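Local coordinates for protein oxidoreductase (Listeria innocua, PDB 3E18) that binds the dinucleotide NAD and is probably an NAD-dependent oxidoreductase of the GFO/IDH/MocA family, although its substrate is unknown, at residues L8-Y13 with A68-T73; Q123-D128 with G178-D183. All coordinates share one frame; numbering follows the deposited sequence.

Contact 1 of 2, residues L8-Y13 with A68-T73; sequences LVIVGY and AVLIAT. With NAD (nicotinamide-adenine-dinucleotide), chain E.
Val-9 and Val-11 reach across to the 68-73 segment through both their amides and their carbonyls, a worked example of parallel strand pairing. Val-9 N donates to Ala-68 O (2.9 Å) and Val-9 O receives Leu-70 N (2.8 Å). Two residues on, Val-11 N donates to Leu-70 O and Val-11 O accepts from Ala-72 N, both at 2.8 Å, the latter with an N-H...O angle of 169°. The strand segments run in the same direction, twisted by 25°.

Side chains then alternate between the two sheet faces. On the face of Leu-8, Ile-10, Ala-68 and Leu-70, Leu-8 holds CG anti to its backbone N (chi1 178°), which carries CD1 over the neighbouring strand to Ala-68 CB at 3.8 Å. Ile-10 lies beside Leu-70 with both side chains pointing the same way, its CD1 tip 3.8 Å from Leu-70 CB; helix 15-25 covers this face. On the other face Val-11 CG2 meets Val-69 CB at 4.1 Å, and Tyr-57 of helix 57-62 packs on both valines.

At the C-terminal ends the strands open onto the cofactor. Thr-73 CG2 touches the adenine of NAD, 3.5 Å from its C4A, while Thr-73 OG1 is hydrogen-bonded to Ser-77. Gly-12, close against Thr-73, starts a GxGxxG sequence consistent with the dinucleotide-binding turn, and strands 6-11 and 68-71 lie side by side inside the parallel sheet of a Rossmann fold.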
ATOM      1  N   LEU A   8     -25.491  30.446 -19.020  1.00 32.45           N
ATOM      2  CA  LEU A   8     -25.361  29.009 -18.770  1.00 30.13           C
ATOM      3  C   LEU A   8     -26.677  28.449 -18.266  1.00 32.80           C
ATOM      4  O   LEU A   8     -27.293  29.042 -17.389  1.00 32.55           O
ATOM      5  CB  LEU A   8     -24.282  28.765 -17.707  1.00 31.18           C
ATOM      6  CG  LEU A   8     -24.045  27.311 -17.288  1.00 29.57           C
ATOM      7  CD1 LEU A   8     -23.069  26.670 -18.281  1.00 22.21           C
ATOM      8  CD2 LEU A   8     -23.491  27.257 -15.893  1.00 25.06           C
ATOM      9  N   VAL A   9     -27.112  27.313 -18.810  1.00 32.06           N
ATOM     10  CA  VAL A   9     -28.260  26.600 -18.238  1.00 28.51           C
ATOM     11  C   VAL A   9     -27.793  25.341 -17.504  1.00 31.87           C
ATOM     12  O   VAL A   9     -26.972  24.572 -18.022  1.00 25.85           O
ATOM     13  CB  VAL A   9     -29.354  26.287 -19.299  1.00 29.91           C
ATOM     14  CG1 VAL A   9     -30.411  25.313 -18.757  1.00 29.12           C
ATOM     15  CG2 VAL A   9     -30.013  27.593 -19.783  1.00 25.23           C
ATOM     16  N   ILE A  10     -28.304  25.163 -16.286  1.00 26.54           N
ATOM     17  CA  ILE A  10     -28.045  23.982 -15.468  1.00 31.07           C
ATOM     18  C   ILE A  10     -28.985  22.859 -15.886  1.00 30.73           C
ATOM     19  O   ILE A  10     -30.209  23.007 -15.827  1.00 31.28           O
ATOM     20  CB  ILE A  10     -28.232  24.288 -13.943  1.00 30.16           C
ATOM     21  CG1 ILE A  10     -27.306  25.423 -13.476  1.00 33.76           C
ATOM     22  CG2 ILE A  10     -28.089  23.020 -13.075  1.00 30.76           C
ATOM     23  CD1 ILE A  10     -25.844  25.178 -13.652  1.00 38.73           C
ATOM     24  N   VAL A  11     -28.403  21.743 -16.330  1.00 31.65           N
ATOM     25  CA  VAL A  11     -29.164  20.548 -16.717  1.00 29.22           C
ATOM     26  C   VAL A  11     -28.893  19.438 -15.701  1.00 32.26           C
ATOM     27  O   VAL A  11     -27.810  18.843 -15.672  1.00 27.24           O
ATOM     28  CB  VAL A  11     -28.782  20.053 -18.134  1.00 33.19           C
ATOM     29  CG1 VAL A  11     -29.660  18.890 -18.545  1.00 32.51           C
ATOM     30  CG2 VAL A  11     -28.890  21.191 -19.143  1.00 33.15           C
ATOM     31  N   GLY A  12     -29.890  19.159 -14.874  1.00 26.06           N
ATOM     32  CA  GLY A  12     -29.720  18.235 -13.770  1.00 31.48           C
ATOM     33  C   GLY A  12     -29.653  19.053 -12.497  1.00 33.61           C
ATOM     34  O   GLY A  12     -28.579  19.481 -12.081  1.00 33.85           O
ATOM     35  N   TYR A  13     -30.806  19.278 -11.878  1.00 36.89           N
ATOM     36  CA  TYR A  13     -30.851  20.082 -10.668  1.00 34.38           C
ATOM     37  C   TYR A  13     -30.845  19.203  -9.411  1.00 38.69           C
ATOM     38  O   TYR A  13     -31.775  19.223  -8.594  1.00 35.69           O
ATOM     39  CB  TYR A  13     -32.051  21.031 -10.707  1.00 36.42           C
ATOM     40  CG  TYR A  13     -31.985  22.131  -9.679  1.00 33.09           C
ATOM     41  CD1 TYR A  13     -31.078  23.176  -9.808  1.00 28.49           C
ATOM     42  CD2 TYR A  13     -32.844  22.129  -8.574  1.00 34.24           C
ATOM     43  CE1 TYR A  13     -31.016  24.190  -8.859  1.00 36.76           C
ATOM     44  CE2 TYR A  13     -32.780  23.124  -7.618  1.00 31.22           C
ATOM     45  CZ  TYR A  13     -31.877  24.155  -7.769  1.00 34.21           C
ATOM     46  OH  TYR A  13     -31.827  25.143  -6.814  1.00 39.34           O
ATOM     47  N   ALA A  68     -24.296  28.194 -23.238  1.00 30.91           N
ATOM     48  CA  ALA A  68     -23.621  27.008 -22.697  1.00 27.78           C
ATOM     49  C   ALA A  68     -24.539  26.227 -21.779  1.00 29.87           C
ATOM     50  O   ALA A  68     -25.489  26.783 -21.215  1.00 29.48           O
ATOM     51  CB  ALA A  68     -22.338  27.414 -21.970  1.00 22.45           C
ATOM     52  N   VAL A  69     -24.289  24.923 -21.667  1.00 27.27           N
ATOM     53  CA  VAL A  69     -24.999  24.108 -20.687  1.00 29.15           C
ATOM     54  C   VAL A  69     -24.035  23.439 -19.717  1.00 28.57           C
ATOM     55  O   VAL A  69     -22.902  23.088 -20.064  1.00 26.62           O
ATOM     56  CB  VAL A  69     -25.967  23.048 -21.321  1.00 29.94           C
ATOM     57  CG1 VAL A  69     -26.973  23.710 -22.269  1.00 35.47           C
ATOM     58  CG2 VAL A  69     -25.198  21.940 -22.018  1.00 34.37           C
ATOM     59  N   LEU A  70     -24.495  23.305 -18.481  1.00 26.53           N
ATOM     60  CA  LEU A  70     -23.803  22.521 -17.474  1.00 27.24           C
ATOM     61  C   LEU A  70     -24.563  21.207 -17.320  1.00 27.76           C
ATOM     62  O   LEU A  70     -25.748  21.217 -16.990  1.00 31.15           O
ATOM     63  CB  LEU A  70     -23.750  23.298 -16.144  1.00 28.58           C
ATOM     64  CG  LEU A  70     -23.064  22.733 -14.878  1.00 30.18           C
ATOM     65  CD1 LEU A  70     -24.029  21.907 -14.066  1.00 31.59           C
ATOM     66  CD2 LEU A  70     -21.836  21.887 -15.201  1.00 24.66           C
ATOM     67  N   ILE A  71     -23.880  20.082 -17.536  1.00 25.06           N
ATOM     68  CA  ILE A  71     -24.503  18.756 -17.368  1.00 27.84           C
ATOM     69  C   ILE A  71     -24.156  18.126 -16.026  1.00 29.16           C
ATOM     70  O   ILE A  71     -23.025  17.721 -15.786  1.00 27.25           O
ATOM     71  CB  ILE A  71     -24.182  17.809 -18.549  1.00 25.72           C
ATOM     72  CG1 ILE A  71     -24.775  18.402 -19.829  1.00 33.12           C
ATOM     73  CG2 ILE A  71     -24.770  16.392 -18.343  1.00 23.61           C
ATOM     74  CD1 ILE A  71     -24.060  17.975 -21.048  1.00 35.99           C
ATOM     75  N   ALA A  72     -25.149  18.065 -15.148  1.00 29.66           N
ATOM     76  CA  ALA A  72     -24.953  17.464 -13.835  1.00 30.89           C
ATOM     77  C   ALA A  72     -26.008  16.385 -13.567  1.00 30.03           C
ATOM     78  O   ALA A  72     -26.654  16.350 -12.508  1.00 33.21           O
ATOM     79  CB  ALA A  72     -24.971  18.538 -12.758  1.00 32.37           C
ATOM     80  N   THR A  73     -26.171  15.500 -14.544  1.00 29.93           N
ATOM     81  CA  THR A  73     -27.092  14.365 -14.458  1.00 28.58           C
ATOM     82  C   THR A  73     -26.279  13.106 -14.100  1.00 35.27           C
ATOM     83  O   THR A  73     -25.046  13.164 -14.122  1.00 31.90           O
ATOM     84  CB  THR A  73     -27.816  14.167 -15.797  1.00 33.01           C
ATOM     85  OG1 THR A  73     -26.849  13.855 -16.812  1.00 27.33           O
ATOM     86  CG2 THR A  73     -28.584  15.410 -16.188  1.00 33.86           C
TER
HETATM   87  PA  NAD E 360     -28.295  13.672  -8.140  1.00 38.54           P
HETATM   88  O1A NAD E 360     -28.290  14.349  -6.824  1.00 43.57           O
HETATM   89  O2A NAD E 360     -29.003  12.380  -8.151  1.00 41.27           O
HETATM   90  O5B NAD E 360     -28.897  14.654  -9.260  1.00 42.35           O
HETATM   91  C5B NAD E 360     -28.986  14.323 -10.627  1.00 43.64           C
HETATM   92  C4B NAD E 360     -30.158  15.110 -11.204  1.00 38.53           C
HETATM   93  O4B NAD E 360     -30.243  14.937 -12.606  1.00 40.14           O
HETATM   94  C3B NAD E 360     -31.482  14.633 -10.613  1.00 43.75           C
HETATM   95  O3B NAD E 360     -32.181  15.743 -10.099  1.00 36.76           O
HETATM   96  C2B NAD E 360     -32.213  14.029 -11.794  1.00 43.33           C
HETATM   97  O2B NAD E 360     -33.609  14.206 -11.722  1.00 42.25           O
HETATM   98  C1B NAD E 360     -31.596  14.764 -12.970  1.00 41.81           C
HETATM   99  N9A NAD E 360     -31.681  14.022 -14.237  1.00 43.32           N
HETATM  100  C8A NAD E 360     -31.570  12.666 -14.427  1.00 40.11           C
HETATM  101  N7A NAD E 360     -31.694  12.406 -15.751  1.00 42.23           N
HETATM  102  C5A NAD E 360     -31.886  13.579 -16.400  1.00 46.39           C
HETATM  103  C6A NAD E 360     -32.081  13.888 -17.741  1.00 43.49           C
HETATM  104  N6A NAD E 360     -31.918  12.940 -18.662  1.00 39.35           N
HETATM  105  N1A NAD E 360     -32.258  15.212 -18.115  1.00 39.31           N
HETATM  106  C2A NAD E 360     -32.248  16.219 -17.169  1.00 39.51           C
HETATM  107  N3A NAD E 360     -32.057  15.902 -15.840  1.00 44.80           N
HETATM  108  C4A NAD E 360     -31.881  14.604 -15.461  1.00 44.44           C
HETATM  109  O3  NAD E 360     -26.764  13.457  -8.624  1.00 30.37           O
HETATM  110  PN  NAD E 360     -25.525  14.345  -8.154  1.00 33.66           P
HETATM  111  O1N NAD E 360     -24.924  13.755  -6.928  1.00 36.74           O
HETATM  112  O2N NAD E 360     -25.862  15.785  -8.204  1.00 33.42           O
HETATM  113  O5D NAD E 360     -24.451  14.036  -9.349  1.00 29.86           O
HETATM  114  C5D NAD E 360     -24.700  14.346 -10.703  1.00 29.54           C
HETATM  115  C4D NAD E 360     -23.366  14.381 -11.481  1.00 29.44           C
HETATM  116  O4D NAD E 360     -22.437  15.210 -10.806  1.00 35.70           O
HETATM  117  C3D NAD E 360     -22.697  13.021 -11.588  1.00 30.00           C
HETATM  118  O3D NAD E 360     -22.003  12.937 -12.824  1.00 28.42           O
HETATM  119  C2D NAD E 360     -21.668  13.004 -10.477  1.00 33.81           C
HETATM  120  O2D NAD E 360     -20.564  12.210 -10.847  1.00 37.40           O
HETATM  121  C1D NAD E 360     -21.284  14.475 -10.397  1.00 37.48           C
HETATM  122  N1N NAD E 360     -20.776  14.939  -9.079  1.00 38.11           N
HETATM  123  C2N NAD E 360     -19.550  15.544  -9.073  1.00 40.47           C
HETATM  124  C3N NAD E 360     -18.974  16.025  -7.903  1.00 42.63           C
HETATM  125  C7N NAD E 360     -17.746  16.877  -8.005  1.00 36.73           C
HETATM  126  O7N NAD E 360     -17.040  17.196  -6.836  1.00 44.48           O
HETATM  127  N7N NAD E 360     -17.343  17.334  -9.194  1.00 33.66           N
HETATM  128  C4N NAD E 360     -19.684  15.919  -6.698  1.00 36.56           C
HETATM  129  C5N NAD E 360     -20.945  15.316  -6.704  1.00 34.24           C
HETATM  130  C6N NAD E 360     -21.485  14.837  -7.904  1.00 38.87           C

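Contact 2 of 2, residues Q123-D128 with G178-D183; sequences QNRRWD and GVHLLD. With NAD (nicotinamide-adenine-dinucleotide), chain E; GOL (glycerol), chain G.
The imidazole of His-180 receives the aliphatic part of Arg-125 over one face: Arg-125 CD stands 3.6 Å from the ring centroid, a CH-pi contact only 12° off the normal. At the ring's edge lies a water, 2.6 Å from His-180 ND1, which also joins Gln-123 OE1 and Arg-125 N and so ties the helix to the loop. The NAD carboxamide also sits at this edge, O7N 3.5 Å from His-180 NE2 without a hydrogen bond. The guanidinium of Arg-125 is steeply turned to the ring (77°). Its own edge takes Asp-128 OD2 in a salt bridge from NH1 and, from NE, O1 of a glycerol that probably came from the crystallisation liquor.

A second guanidinium is nearly coplanar with its carboxylate: Arg-126 grips Asp-183 side-on, NE to OD2 and NH2 to OD1, each at 2.8 Å and each on a syn lone pair. Asp-183 CG is anti to its backbone N (chi1 177°), bringing the carboxylate to the loop. Glu-327 shares the charge of Arg-126 through NH1.

Asn-124 OD1 accepts a hydrogen bond from NAD N7N at 3.0 Å, and its ND2 donates back to O7N. Asn-124 and His-180 thus help to line the nicotinamide end of the pocket, as expected at the domain junction of a GFO/IDH/MocA oxidoreductase.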
ATOM      1  N   GLN A 123     -13.237  19.062 -13.615  1.00 27.10           N
ATOM      2  CA  GLN A 123     -12.294  18.449 -12.685  1.00 24.40           C
ATOM      3  C   GLN A 123     -11.936  19.443 -11.582  1.00 22.87           C
ATOM      4  O   GLN A 123     -10.825  19.925 -11.498  1.00 23.75           O
ATOM      5  CB  GLN A 123     -11.066  17.893 -13.446  1.00 22.47           C
ATOM      6  CG  GLN A 123     -11.422  16.817 -14.515  1.00 25.81           C
ATOM      7  CD  GLN A 123     -11.966  15.489 -13.963  1.00 27.72           C
ATOM      8  OE1 GLN A 123     -11.938  15.217 -12.754  1.00 36.08           O
ATOM      9  NE2 GLN A 123     -12.462  14.660 -14.858  1.00 25.72           N
ATOM     10  N   ASN A 124     -12.912  19.734 -10.710  1.00 22.40           N
ATOM     11  CA  ASN A 124     -12.765  20.779  -9.709  1.00 24.60           C
ATOM     12  C   ASN A 124     -11.721  20.456  -8.635  1.00 26.84           C
ATOM     13  O   ASN A 124     -11.196  21.359  -7.991  1.00 26.45           O
ATOM     14  CB  ASN A 124     -14.123  21.063  -9.028  1.00 28.23           C
ATOM     15  CG  ASN A 124     -14.743  19.822  -8.419  1.00 34.37           C
ATOM     16  OD1 ASN A 124     -14.740  18.767  -9.031  1.00 33.60           O
ATOM     17  ND2 ASN A 124     -15.301  19.953  -7.211  1.00 38.87           N
ATOM     18  N   ARG A 125     -11.397  19.176  -8.448  1.00 28.40           N
ATOM     19  CA  ARG A 125     -10.465  18.810  -7.365  1.00 23.97           C
ATOM     20  C   ARG A 125      -8.991  19.026  -7.701  1.00 25.58           C
ATOM     21  O   ARG A 125      -8.113  18.829  -6.854  1.00 26.72           O
ATOM     22  CB  ARG A 125     -10.781  17.422  -6.800  1.00 27.02           C
ATOM     23  CG  ARG A 125     -12.137  17.432  -6.072  1.00 28.69           C
ATOM     24  CD  ARG A 125     -12.274  16.311  -5.074  1.00 29.08           C
ATOM     25  NE  ARG A 125     -13.502  16.425  -4.293  1.00 30.65           N
ATOM     26  CZ  ARG A 125     -13.603  16.974  -3.079  1.00 34.35           C
ATOM     27  NH1 ARG A 125     -12.542  17.481  -2.455  1.00 32.92           N
ATOM     28  NH2 ARG A 125     -14.781  16.993  -2.477  1.00 34.56           N
ATOM     29  N   ARG A 126      -8.717  19.471  -8.927  1.00 26.59           N
ATOM     30  CA  ARG A 126      -7.387  19.965  -9.275  1.00 24.24           C
ATOM     31  C   ARG A 126      -7.056  21.240  -8.499  1.00 27.74           C
ATOM     32  O   ARG A 126      -5.894  21.573  -8.329  1.00 27.36           O
ATOM     33  CB  ARG A 126      -7.288  20.257 -10.760  1.00 29.50           C
ATOM     34  CG  ARG A 126      -7.314  19.048 -11.628  1.00 32.60           C
ATOM     35  CD  ARG A 126      -7.005  19.448 -13.045  1.00 17.05           C
ATOM     36  NE  ARG A 126      -7.249  18.352 -13.963  1.00 26.46           N
ATOM     37  CZ  ARG A 126      -6.800  18.331 -15.215  1.00 28.09           C
ATOM     38  NH1 ARG A 126      -6.134  19.366 -15.679  1.00 26.31           N
ATOM     39  NH2 ARG A 126      -7.066  17.306 -16.015  1.00 25.69           N
ATOM     40  N   TRP A 127      -8.087  21.920  -8.003  1.00 26.02           N
ATOM     41  CA  TRP A 127      -7.929  23.131  -7.199  1.00 29.47           C
ATOM     42  C   TRP A 127      -7.897  22.849  -5.682  1.00 32.42           C
ATOM     43  O   TRP A 127      -7.778  23.775  -4.883  1.00 29.41           O
ATOM     44  CB  TRP A 127      -9.043  24.138  -7.543  1.00 25.60           C
ATOM     45  CG  TRP A 127      -8.838  24.895  -8.854  1.00 30.10           C
ATOM     46  CD1 TRP A 127      -8.338  26.160  -8.997  1.00 31.41           C
ATOM     47  CD2 TRP A 127      -9.130  24.429 -10.184  1.00 30.12           C
ATOM     48  NE1 TRP A 127      -8.305  26.518 -10.327  1.00 28.49           N
ATOM     49  CE2 TRP A 127      -8.790  25.480 -11.079  1.00 31.84           C
ATOM     50  CE3 TRP A 127      -9.658  23.235 -10.708  1.00 29.20           C
ATOM     51  CZ2 TRP A 127      -8.944  25.367 -12.472  1.00 29.38           C
ATOM     52  CZ3 TRP A 127      -9.817  23.123 -12.109  1.00 28.50           C
ATOM     53  CH2 TRP A 127      -9.461  24.189 -12.969  1.00 28.14           C
ATOM     54  N   ASP A 128      -8.005  21.579  -5.294  1.00 28.43           N
ATOM     55  CA  ASP A 128      -7.978  21.188  -3.877  1.00 28.97           C
ATOM     56  C   ASP A 128      -6.661  21.613  -3.222  1.00 28.55           C
ATOM     57  O   ASP A 128      -5.585  21.395  -3.779  1.00 23.96           O
ATOM     58  CB  ASP A 128      -8.188  19.680  -3.719  1.00 29.71           C
ATOM     59  CG  ASP A 128      -9.657  19.283  -3.609  1.00 35.49           C
ATOM     60  OD1 ASP A 128     -10.551  20.147  -3.768  1.00 31.60           O
ATOM     61  OD2 ASP A 128      -9.921  18.081  -3.355  1.00 32.37           O
ATOM     62  N   GLY A 178     -12.509   7.890  -7.561  1.00 26.34           N
ATOM     63  CA  GLY A 178     -11.327   7.467  -8.313  1.00 27.60           C
ATOM     64  C   GLY A 178     -10.959   8.426  -9.413  1.00 26.31           C
ATOM     65  O   GLY A 178      -9.789   8.761  -9.570  1.00 31.24           O
ATOM     66  N   VAL A 179     -11.954   8.886 -10.172  1.00 26.53           N
ATOM     67  CA  VAL A 179     -11.706   9.834 -11.250  1.00 27.10           C
ATOM     68  C   VAL A 179     -11.033  11.121 -10.741  1.00 23.77           C
ATOM     69  O   VAL A 179     -10.113  11.594 -11.368  1.00 24.61           O
ATOM     70  CB  VAL A 179     -12.990  10.111 -12.107  1.00 30.21           C
ATOM     71  CG1 VAL A 179     -14.094  10.605 -11.252  1.00 34.19           C
ATOM     72  CG2 VAL A 179     -12.724  11.098 -13.231  1.00 31.67           C
ATOM     73  N   HIS A 180     -11.461  11.659  -9.597  1.00 20.27           N
ATOM     74  CA  HIS A 180     -10.773  12.823  -9.002  1.00 21.28           C
ATOM     75  C   HIS A 180      -9.312  12.537  -8.679  1.00 24.03           C
ATOM     76  O   HIS A 180      -8.431  13.341  -8.996  1.00 26.76           O
ATOM     77  CB  HIS A 180     -11.415  13.209  -7.680  1.00 23.38           C
ATOM     78  CG  HIS A 180     -12.705  13.933  -7.817  1.00 27.89           C
ATOM     79  ND1 HIS A 180     -12.882  14.985  -8.693  1.00 25.57           N
ATOM     80  CD2 HIS A 180     -13.872  13.798  -7.141  1.00 30.80           C
ATOM     81  CE1 HIS A 180     -14.109  15.453  -8.559  1.00 34.28           C
ATOM     82  NE2 HIS A 180     -14.729  14.752  -7.624  1.00 30.00           N
ATOM     83  N   LEU A 181      -9.056  11.395  -8.040  1.00 22.39           N
ATOM     84  CA  LEU A 181      -7.706  11.101  -7.552  1.00 21.06           C
ATOM     85  C   LEU A 181      -6.780  10.753  -8.694  1.00 21.30           C
ATOM     86  O   LEU A 181      -5.602  11.114  -8.682  1.00 23.08           O
ATOM     87  CB  LEU A 181      -7.727   9.968  -6.539  1.00 18.46           C
ATOM     88  CG  LEU A 181      -8.622  10.193  -5.319  1.00 24.81           C
ATOM     89  CD1 LEU A 181      -8.427   9.043  -4.381  1.00 25.39           C
ATOM     90  CD2 LEU A 181      -8.228  11.488  -4.640  1.00 23.15           C
ATOM     91  N   LEU A 182      -7.317  10.065  -9.693  1.00 24.78           N
ATOM     92  CA  LEU A 182      -6.501   9.652 -10.840  1.00 24.79           C
ATOM     93  C   LEU A 182      -6.198  10.836 -11.749  1.00 24.07           C
ATOM     94  O   LEU A 182      -5.133  10.897 -12.410  1.00 28.37           O
ATOM     95  CB  LEU A 182      -7.225   8.570 -11.635  1.00 25.59           C
ATOM     96  CG  LEU A 182      -7.446   7.224 -10.931  1.00 23.45           C
ATOM     97  CD1 LEU A 182      -8.439   6.417 -11.710  1.00 23.79           C
ATOM     98  CD2 LEU A 182      -6.158   6.440 -10.683  1.00 27.21           C
ATOM     99  N   ASP A 183      -7.162  11.750 -11.815  1.00 23.04           N
ATOM    100  CA  ASP A 183      -7.006  12.986 -12.587  1.00 25.89           C
ATOM    101  C   ASP A 183      -5.946  13.906 -11.973  1.00 24.09           C
ATOM    102  O   ASP A 183      -5.074  14.413 -12.695  1.00 26.17           O
ATOM    103  CB  ASP A 183      -8.341  13.709 -12.753  1.00 25.51           C
ATOM    104  CG  ASP A 183      -8.189  15.018 -13.478  1.00 33.53           C
ATOM    105  OD1 ASP A 183      -7.902  15.009 -14.702  1.00 30.89           O
ATOM    106  OD2 ASP A 183      -8.305  16.050 -12.797  1.00 27.87           O
TER
HETATM  107  PA  NAD E 360     -28.295  13.672  -8.140  1.00 38.54           P
HETATM  108  O1A NAD E 360     -28.290  14.349  -6.824  1.00 43.57           O
HETATM  109  O2A NAD E 360     -29.003  12.380  -8.151  1.00 41.27           O
HETATM  110  O5B NAD E 360     -28.897  14.654  -9.260  1.00 42.35           O
HETATM  111  C5B NAD E 360     -28.986  14.323 -10.627  1.00 43.64           C
HETATM  112  C4B NAD E 360     -30.158  15.110 -11.204  1.00 38.53           C
HETATM  113  O4B NAD E 360     -30.243  14.937 -12.606  1.00 40.14           O
HETATM  114  C3B NAD E 360     -31.482  14.633 -10.613  1.00 43.75           C
HETATM  115  O3B NAD E 360     -32.181  15.743 -10.099  1.00 36.76           O
HETATM  116  C2B NAD E 360     -32.213  14.029 -11.794  1.00 43.33           C
HETATM  117  O2B NAD E 360     -33.609  14.206 -11.722  1.00 42.25           O
HETATM  118  C1B NAD E 360     -31.596  14.764 -12.970  1.00 41.81           C
HETATM  119  N9A NAD E 360     -31.681  14.022 -14.237  1.00 43.32           N
HETATM  120  C8A NAD E 360     -31.570  12.666 -14.427  1.00 40.11           C
HETATM  121  N7A NAD E 360     -31.694  12.406 -15.751  1.00 42.23           N
HETATM  122  C5A NAD E 360     -31.886  13.579 -16.400  1.00 46.39           C
HETATM  123  C6A NAD E 360     -32.081  13.888 -17.741  1.00 43.49           C
HETATM  124  N6A NAD E 360     -31.918  12.940 -18.662  1.00 39.35           N
HETATM  125  N1A NAD E 360     -32.258  15.212 -18.115  1.00 39.31           N
HETATM  126  C2A NAD E 360     -32.248  16.219 -17.169  1.00 39.51           C
HETATM  127  N3A NAD E 360     -32.057  15.902 -15.840  1.00 44.80           N
HETATM  128  C4A NAD E 360     -31.881  14.604 -15.461  1.00 44.44           C
HETATM  129  O3  NAD E 360     -26.764  13.457  -8.624  1.00 30.37           O
HETATM  130  PN  NAD E 360     -25.525  14.345  -8.154  1.00 33.66           P
HETATM  131  O1N NAD E 360     -24.924  13.755  -6.928  1.00 36.74           O
HETATM  132  O2N NAD E 360     -25.862  15.785  -8.204  1.00 33.42           O
HETATM  133  O5D NAD E 360     -24.451  14.036  -9.349  1.00 29.86           O
HETATM  134  C5D NAD E 360     -24.700  14.346 -10.703  1.00 29.54           C
HETATM  135  C4D NAD E 360     -23.366  14.381 -11.481  1.00 29.44           C
HETATM  136  O4D NAD E 360     -22.437  15.210 -10.806  1.00 35.70           O
HETATM  137  C3D NAD E 360     -22.697  13.021 -11.588  1.00 30.00           C
HETATM  138  O3D NAD E 360     -22.003  12.937 -12.824  1.00 28.42           O
HETATM  139  C2D NAD E 360     -21.668  13.004 -10.477  1.00 33.81           C
HETATM  140  O2D NAD E 360     -20.564  12.210 -10.847  1.00 37.40           O
HETATM  141  C1D NAD E 360     -21.284  14.475 -10.397  1.00 37.48           C
HETATM  142  N1N NAD E 360     -20.776  14.939  -9.079  1.00 38.11           N
HETATM  143  C2N NAD E 360     -19.550  15.544  -9.073  1.00 40.47           C
HETATM  144  C3N NAD E 360     -18.974  16.025  -7.903  1.00 42.63           C
HETATM  145  C7N NAD E 360     -17.746  16.877  -8.005  1.00 36.73           C
HETATM  146  O7N NAD E 360     -17.040  17.196  -6.836  1.00 44.48           O
HETATM  147  N7N NAD E 360     -17.343  17.334  -9.194  1.00 33.66           N
HETATM  148  C4N NAD E 360     -19.684  15.919  -6.698  1.00 36.56           C
HETATM  149  C5N NAD E 360     -20.945  15.316  -6.704  1.00 34.24           C
HETATM  150  C6N NAD E 360     -21.485  14.837  -7.904  1.00 38.87           C
HETATM  151  C1  GOL G 362     -16.976  14.487  -3.967  1.00 53.74           C
HETATM  152  O1  GOL G 362     -16.344  15.356  -4.887  1.00 47.81           O
HETATM  153  C2  GOL G 362     -17.570  13.254  -4.652  1.00 58.45           C
HETATM  154  O2  GOL G 362     -17.384  13.291  -6.059  1.00 46.04           O
HETATM  155  C3  GOL G 362     -19.054  13.183  -4.284  1.00 63.75           C
HETATM  156  O3  GOL G 362     -19.726  12.134  -4.952  1.00 65.37           O
HETATM  157  O   HOH W   1     -11.462  16.638 -10.064  1.00 25.07           O

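How the contacts relate
The two contacts illustrate how one extended cofactor can be held at distant points of a fold. They follow each other in series along the chain: contact 1 pairs two neighbouring strands of the five-stranded parallel sheet, and contact 2 comes later, where the loop after that sheet's edge strand 119-122 meets helix 173-188. Their centres lie about 20 Å apart and their nearest atoms about 9 Å, with no direct touch; NAD, which both contacts meet, spans the gap. Residues 8-13 and 68-73 meet its adenosine half and the ribose next to the nicotinamide, whereas 123-128 and 178-183 meet the carboxamide, so that one ligand is met by both the Rossmann part and the helix of the C-terminal part.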